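Local coordinates for putative nucleoprotein (PDB 4EWC) that encapsidates the negative-strand viral RNA, shielding it from nucleases and forming the ribonucleoprotein that serves as template for transcription and replication, at residues M143-S148 with D242-Q247. Sequence-based numbering, arbitrary orientation.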
loop_
_atom_site.group_PDB
_atom_site.type_symbol
_atom_site.label_atom_id
_atom_site.label_comp_id
_atom_site.label_asym_id
_atom_site.label_seq_id
_atom_site.Cartn_x
_atom_site.Cartn_y
_atom_site.Cartn_z
HETATM N N MSE A 143 29.231 1.276 -19.194
HETATM C CA MSE A 143 29.030 2.132 -18.058
HETATM C C MSE A 143 29.000 1.266 -16.819
HETATM O O MSE A 143 29.536 1.657 -15.792
HETATM C CB MSE A 143 27.743 2.910 -18.205
HETATM C CG MSE A 143 27.479 3.872 -17.071
HETATM SE SE MSE A 143 28.845 5.286 -16.973
HETATM C CE MSE A 143 28.378 6.292 -18.579
ATOM N N ALA A 144 28.385 0.091 -16.916
ATOM C CA ALA A 144 28.341 -0.814 -15.779
ATOM C C ALA A 144 29.733 -1.301 -15.404
ATOM O O ALA A 144 30.138 -1.236 -14.234
ATOM C CB ALA A 144 27.429 -1.986 -16.070
ATOM N N TYR A 145 30.467 -1.798 -16.400
ATOM C CA TYR A 145 31.814 -2.322 -16.179
ATOM C C TYR A 145 32.739 -1.243 -15.618
ATOM O O TYR A 145 33.587 -1.513 -14.766
ATOM C CB TYR A 145 32.396 -2.912 -17.475
ATOM C CG TYR A 145 33.835 -3.341 -17.327
ATOM C CD1 TYR A 145 34.161 -4.597 -16.811
ATOM C CD2 TYR A 145 34.877 -2.487 -17.685
ATOM C CE1 TYR A 145 35.488 -4.997 -16.670
ATOM C CE2 TYR A 145 36.206 -2.876 -17.536
ATOM C CZ TYR A 145 36.503 -4.133 -17.033
ATOM O OH TYR A 145 37.812 -4.522 -16.877
ATOM N N ASN A 146 32.563 -0.019 -16.110
ATOM C CA ASN A 146 33.373 1.114 -15.675
ATOM C C ASN A 146 33.101 1.489 -14.234
ATOM O O ASN A 146 34.019 1.775 -13.469
ATOM C CB ASN A 146 33.148 2.321 -16.588
ATOM C CG ASN A 146 33.788 2.136 -17.946
ATOM O OD1 ASN A 146 34.635 1.255 -18.126
ATOM N ND2 ASN A 146 33.398 2.962 -18.904
ATOM N N LEU A 147 31.822 1.473 -13.880
ATOM C CA LEU A 147 31.408 1.764 -12.526
ATOM C C LEU A 147 31.920 0.690 -11.565
ATOM O O LEU A 147 32.400 1.029 -10.494
ATOM C CB LEU A 147 29.886 1.941 -12.425
ATOM C CG LEU A 147 29.352 2.187 -11.002
ATOM C CD1 LEU A 147 29.833 3.511 -10.421
ATOM C CD2 LEU A 147 27.838 2.102 -10.985
ATOM N N SER A 148 31.846 -0.586 -11.941
ATOM C CA SER A 148 32.393 -1.644 -11.081
ATOM C C SER A 148 33.902 -1.557 -10.954
ATOM O O SER A 148 34.465 -1.869 -9.898
ATOM C CB SER A 148 32.009 -3.042 -11.564
ATOM O OG SER A 148 30.637 -3.294 -11.354
ATOM N N ASP A 242 42.064 1.750 -18.522
ATOM C CA ASP A 242 41.392 0.729 -17.727
ATOM C C ASP A 242 39.916 0.582 -18.127
ATOM O O ASP A 242 39.383 -0.529 -18.137
ATOM C CB ASP A 242 41.531 1.052 -16.233
ATOM C CG ASP A 242 42.955 0.883 -15.736
ATOM O OD1 ASP A 242 43.655 -0.013 -16.265
ATOM O OD2 ASP A 242 43.378 1.638 -14.825
ATOM N N TYR A 243 39.282 1.705 -18.473
ATOM C CA TYR A 243 37.867 1.730 -18.837
ATOM C C TYR A 243 37.567 1.174 -20.243
ATOM O O TYR A 243 38.390 1.264 -21.150
ATOM C CB TYR A 243 37.337 3.161 -18.796
ATOM C CG TYR A 243 37.375 3.846 -17.459
ATOM C CD1 TYR A 243 36.658 3.342 -16.383
ATOM C CD2 TYR A 243 38.079 5.037 -17.285
ATOM C CE1 TYR A 243 36.673 3.981 -15.148
ATOM C CE2 TYR A 243 38.089 5.695 -16.059
ATOM C CZ TYR A 243 37.388 5.162 -14.994
ATOM O OH TYR A 243 37.393 5.796 -13.778
ATOM N N ARG A 244 36.367 0.624 -20.406
ATOM C CA ARG A 244 35.821 0.331 -21.722
ATOM C C ARG A 244 35.111 1.560 -22.271
ATOM O O ARG A 244 34.185 2.094 -21.646
ATOM C CB ARG A 244 34.850 -0.843 -21.673
ATOM C CG ARG A 244 35.476 -2.122 -21.170
ATOM C CD ARG A 244 34.493 -3.253 -21.296
ATOM N NE ARG A 244 34.957 -4.438 -20.584
ATOM C CZ ARG A 244 34.188 -5.480 -20.304
ATOM N NH1 ARG A 244 32.912 -5.492 -20.666
ATOM N NH2 ARG A 244 34.691 -6.503 -19.652
ATOM N N LYS A 245 35.560 2.014 -23.435
ATOM C CA LYS A 245 34.973 3.162 -24.097
ATOM C C LYS A 245 34.703 2.771 -25.544
ATOM O O LYS A 245 35.445 1.974 -26.117
ATOM C CB LYS A 245 35.928 4.349 -24.032
ATOM N N GLY A 246 33.642 3.321 -26.130
ATOM C CA GLY A 246 33.302 3.025 -27.512
ATOM C C GLY A 246 34.362 3.583 -28.435
ATOM O O GLY A 246 35.157 4.426 -28.025
ATOM N N GLN A 247 34.394 3.129 -29.682
ATOM C CA GLN A 247 35.448 3.578 -30.588
ATOM C C GLN A 247 35.359 5.084 -30.846
ATOM O O GLN A 247 34.263 5.641 -31.003
ATOM C CB GLN A 247 35.438 2.776 -31.895
#
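Asn146 clasps the backbone of Arg244 with both ends of its carboxamide. Asn146 OD1 accepts the Arg244 N-H at 2.9 Å, the donor lying in the carbonyl plane on a lone pair, while Asn146 ND2 gives a hydrogen to Arg244 O at 3.0 Å, a straighter bond (N-H...O 158°). Asparagine suits this place because one short, flat group pairs with the N-H and C=O of a single residue, as a residue of an antiparallel strand does in a hydrogen-bonded pair; the two bonds fix its amide flip and satisfy both buried ends. Helix 142-162, near its N-terminal end, thus holds the irregular connection between helices 226-236 and 253-269, within the largely α-helical fold of this orthomyxovirus nucleoprotein. Beside the clasp, Tyr243 CD1 packs 3.5 Å from Asn146 CG, ring and amide planes steeply inclined; the tyrosine is large enough to touch Phe150 and Ile256 too, bridging two helices. On the more exposed flank, Tyr145 CG, anti to its backbone N (chi1 174°), is carried out toward the loop, where extended Arg244 crosses the Tyr145 side chain at about a right angle. Electron-rich ring and flat, delocalised cation stack (planes 16° apart), a cation-pi contact with Arg244 CZ 3.7 Å from the Tyr145 ring centroid and Arg244 NE over the ring centre, while the aliphatic Arg244 CG and CD pack against Tyr145 CD2.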